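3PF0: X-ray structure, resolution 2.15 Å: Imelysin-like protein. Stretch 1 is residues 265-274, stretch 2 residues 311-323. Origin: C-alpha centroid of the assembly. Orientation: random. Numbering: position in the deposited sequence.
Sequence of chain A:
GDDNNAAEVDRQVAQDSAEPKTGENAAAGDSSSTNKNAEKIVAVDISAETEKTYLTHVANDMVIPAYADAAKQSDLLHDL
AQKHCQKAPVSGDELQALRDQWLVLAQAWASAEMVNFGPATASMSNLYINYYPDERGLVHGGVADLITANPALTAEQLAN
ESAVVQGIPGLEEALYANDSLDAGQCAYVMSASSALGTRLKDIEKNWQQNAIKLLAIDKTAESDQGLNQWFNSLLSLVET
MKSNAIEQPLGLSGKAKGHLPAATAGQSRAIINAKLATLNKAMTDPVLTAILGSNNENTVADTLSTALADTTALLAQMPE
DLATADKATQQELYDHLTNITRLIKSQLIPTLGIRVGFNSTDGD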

# COMPACT_ATOMS: atom_id res chain seq x y z
N ALA A 265 -9.52 -1.75 12.96
CA ALA A 265 -10.38 -2.70 12.23
C ALA A 265 -10.04 -4.15 12.59
O ALA A 265 -10.89 -5.04 12.46
CB ALA A 265 -10.23 -2.48 10.73
N GLY A 266 -8.79 -4.38 13.01
CA GLY A 266 -8.28 -5.71 13.34
C GLY A 266 -8.12 -6.54 12.09
O GLY A 266 -8.41 -7.74 12.08
N GLN A 267 -7.67 -5.89 10.99
CA GLN A 267 -7.51 -6.55 9.70
C GLN A 267 -6.06 -6.44 9.18
O GLN A 267 -5.87 -6.25 7.98
CB GLN A 267 -8.53 -5.98 8.69
CG GLN A 267 -10.00 -6.26 9.04
CD GLN A 267 -10.40 -7.72 8.95
OE1 GLN A 267 -9.72 -8.55 8.31
NE2 GLN A 267 -11.51 -8.08 9.59
N SER A 268 -5.06 -6.59 10.06
CA SER A 268 -3.65 -6.48 9.64
C SER A 268 -3.23 -7.58 8.67
O SER A 268 -2.45 -7.28 7.77
CB SER A 268 -2.69 -6.44 10.82
OG SER A 268 -3.06 -7.32 11.87
N ARG A 269 -3.73 -8.82 8.84
CA ARG A 269 -3.41 -9.95 7.96
C ARG A 269 -3.79 -9.63 6.50
O ARG A 269 -3.00 -9.90 5.60
CB ARG A 269 -4.09 -11.24 8.43
CG ARG A 269 -3.57 -12.50 7.70
CD ARG A 269 -4.37 -13.75 8.04
NE ARG A 269 -5.72 -13.73 7.48
CZ ARG A 269 -6.73 -14.48 7.92
NH1 ARG A 269 -6.54 -15.34 8.92
NH2 ARG A 269 -7.92 -14.39 7.36
N ALA A 270 -4.97 -9.00 6.28
CA ALA A 270 -5.45 -8.61 4.96
C ALA A 270 -4.55 -7.55 4.30
O ALA A 270 -4.37 -7.59 3.08
CB ALA A 270 -6.88 -8.08 5.06
N ILE A 271 -3.98 -6.62 5.09
CA ILE A 271 -3.09 -5.57 4.58
C ILE A 271 -1.73 -6.19 4.16
O ILE A 271 -1.27 -5.92 3.05
CB ILE A 271 -2.92 -4.38 5.58
CG1 ILE A 271 -4.29 -3.81 6.03
CG2 ILE A 271 -2.03 -3.27 4.99
CD1 ILE A 271 -5.30 -3.38 4.86
N ILE A 272 -1.13 -7.04 5.02
CA ILE A 272 0.15 -7.70 4.74
C ILE A 272 0.02 -8.62 3.50
O ILE A 272 0.91 -8.63 2.65
CB ILE A 272 0.72 -8.43 5.99
CG1 ILE A 272 0.90 -7.45 7.19
CG2 ILE A 272 2.02 -9.19 5.70
CD1 ILE A 272 1.76 -6.14 6.96
N ASN A 273 -1.10 -9.36 3.40
CA ASN A 273 -1.42 -10.26 2.29
C ASN A 273 -1.52 -9.50 0.96
O ASN A 273 -0.94 -9.94 -0.04
CB ASN A 273 -2.73 -10.99 2.59
CG ASN A 273 -3.04 -12.15 1.69
OD1 ASN A 273 -2.29 -13.14 1.62
ND2 ASN A 273 -4.18 -12.08 1.03
N ALA A 274 -2.21 -8.35 0.94
CA ALA A 274 -2.35 -7.52 -0.26
C ALA A 274 -0.98 -7.05 -0.76
O ALA A 274 -0.71 -7.12 -1.96
CB ALA A 274 -3.26 -6.33 0.02
N THR A 311 6.01 -17.35 2.69
CA THR A 311 5.57 -16.23 3.52
C THR A 311 4.04 -16.14 3.46
O THR A 311 3.40 -15.98 4.50
CB THR A 311 6.27 -14.91 3.10
OG1 THR A 311 7.67 -15.15 2.94
CG2 THR A 311 6.08 -13.79 4.12
N THR A 312 3.46 -16.28 2.25
CA THR A 312 2.02 -16.25 1.99
C THR A 312 1.33 -17.43 2.73
O THR A 312 0.29 -17.22 3.37
CB THR A 312 1.75 -16.24 0.47
OG1 THR A 312 2.43 -15.12 -0.11
CG2 THR A 312 0.26 -16.14 0.13
N ALA A 313 1.93 -18.63 2.66
CA ALA A 313 1.42 -19.83 3.34
C ALA A 313 1.47 -19.66 4.87
O ALA A 313 0.55 -20.08 5.56
CB ALA A 313 2.20 -21.06 2.90
N LEU A 314 2.54 -19.02 5.39
CA LEU A 314 2.68 -18.77 6.82
C LEU A 314 1.64 -17.73 7.30
O LEU A 314 1.04 -17.91 8.35
CB LEU A 314 4.11 -18.30 7.15
CG LEU A 314 4.46 -18.07 8.62
CD1 LEU A 314 4.59 -19.39 9.38
CD2 LEU A 314 5.73 -17.28 8.74
N LEU A 315 1.42 -16.67 6.50
CA LEU A 315 0.48 -15.62 6.83
C LEU A 315 -0.96 -16.15 6.86
O LEU A 315 -1.73 -15.75 7.74
CB LEU A 315 0.62 -14.48 5.82
CG LEU A 315 -0.02 -13.13 6.17
CD1 LEU A 315 0.73 -12.42 7.28
CD2 LEU A 315 -0.03 -12.26 4.97
N ALA A 316 -1.31 -17.08 5.95
CA ALA A 316 -2.64 -17.69 5.82
C ALA A 316 -3.08 -18.49 7.06
O ALA A 316 -4.29 -18.63 7.29
CB ALA A 316 -2.69 -18.58 4.59
N GLN A 317 -2.13 -19.03 7.84
CA GLN A 317 -2.46 -19.82 9.03
C GLN A 317 -2.43 -18.96 10.32
O GLN A 317 -2.68 -19.47 11.41
CB GLN A 317 -1.58 -21.09 9.14
CG GLN A 317 -0.06 -20.87 9.30
CD GLN A 317 0.76 -22.14 9.10
OE1 GLN A 317 1.83 -22.13 8.48
NE2 GLN A 317 0.29 -23.27 9.62
N MSE A 318 -2.19 -17.64 10.17
CA MSE A 318 -2.17 -16.68 11.28
C MSE A 318 -3.57 -16.03 11.44
O MSE A 318 -4.37 -16.11 10.51
CB MSE A 318 -1.09 -15.62 11.04
CG MSE A 318 0.32 -16.16 11.17
SE MSE A 318 1.70 -14.83 10.77
CE MSE A 318 1.71 -13.80 12.41
N PRO A 319 -3.91 -15.38 12.60
CA PRO A 319 -5.26 -14.78 12.73
C PRO A 319 -5.44 -13.50 11.91
O PRO A 319 -4.46 -12.96 11.38
CB PRO A 319 -5.36 -14.49 14.24
CG PRO A 319 -4.20 -15.21 14.88
CD PRO A 319 -3.14 -15.21 13.84
N GLU A 320 -6.71 -13.01 11.79
CA GLU A 320 -7.08 -11.78 11.07
C GLU A 320 -6.30 -10.58 11.59
O GLU A 320 -5.89 -9.73 10.80
CB GLU A 320 -8.58 -11.50 11.19
CG GLU A 320 -9.45 -12.36 10.29
CD GLU A 320 -10.91 -11.94 10.23
OE1 GLU A 320 -11.40 -11.27 11.17
OE2 GLU A 320 -11.56 -12.28 9.22
N ASP A 321 -6.11 -10.53 12.92
CA ASP A 321 -5.31 -9.52 13.61
C ASP A 321 -4.01 -10.22 14.00
O ASP A 321 -4.02 -11.10 14.87
CB ASP A 321 -6.07 -8.96 14.83
CG ASP A 321 -5.41 -7.80 15.55
OD1 ASP A 321 -4.20 -7.58 15.35
OD2 ASP A 321 -6.09 -7.14 16.36
N LEU A 322 -2.90 -9.84 13.34
CA LEU A 322 -1.58 -10.45 13.56
C LEU A 322 -1.06 -10.24 14.99
O LEU A 322 -0.21 -11.01 15.43
CB LEU A 322 -0.54 -9.93 12.54
CG LEU A 322 -0.85 -10.20 11.05
CD1 LEU A 322 0.20 -9.60 10.16
CD2 LEU A 322 -0.99 -11.69 10.76
N ALA A 323 -1.59 -9.24 15.71
CA ALA A 323 -1.21 -8.97 17.10
C ALA A 323 -1.65 -10.11 18.03
O ALA A 323 -1.00 -10.32 19.04
CB ALA A 323 -1.81 -7.66 17.58
O HOH W 1 -7.26 -9.66 8.30
O HOH W 2 -4.84 -5.52 12.95
O HOH W 3 -1.75 -15.47 2.91

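What does Arg269, which loses more surface to the other stretch than any other residue here, hold on to? Its CA-to-CB bond points toward stretch 2, and chi1 and chi2, both t, extend the chain before chi3, p, turns its end, which brings NH1 to Met318 O. NH1 then donates to Met318 O at 2.8 Å, with the oxygen near the guanidinium plane, where N-H groups point. A long side chain with several N-H donors suits a place where it must reach a backbone carbonyl. Its aliphatic part is used too: Arg269 CG lies 3.9 Å from Leu315 CG.

How does Glu320 lose the second-largest area while its CA-to-CB bond points away overall? Its backbone does the bonding: Arg269 N, in the first turn of helix 268-274, donates to Glu320 O at 3.1 Å. Water 1 also donates to Glu320 O (2.9 Å) and to Gln267 OE1 (2.7 Å), while accepting from Ala270 N (3.1 Å), so one carbonyl serves this helix start twice. The carboxylate forms no salt bridge; Arg269 NH2 and Glu320 OE2 are 4.6 Å apart, with the oxygen well out of the guanidinium plane.

What fills the space between the antiparallel helices? Leu315 points toward stretch 1, its CD2 3.8 Å from Ile272 CG2 and 3.8 Å from Asn273 CB. Buried Leu322 continues the apolar patch, with CD1 3.7 Å from Ile272 CG1. Branched aliphatic chains suit this place, packing without polar groups to satisfy. Farther along, water 3 bridges the helices, donating to Asn273 OD1 and Thr312 O, each at 2.7 Å.

Why does a serine suit the buried helix start? Ser268, chi1 p, points toward stretch 2, and its small side chain lets OG accept from Leu322 N at 2.9 Å. Water 2 lies 2.8 Å from Ser268 OG and donates a weak bond to Asp321 OD1 at 3.2 Å.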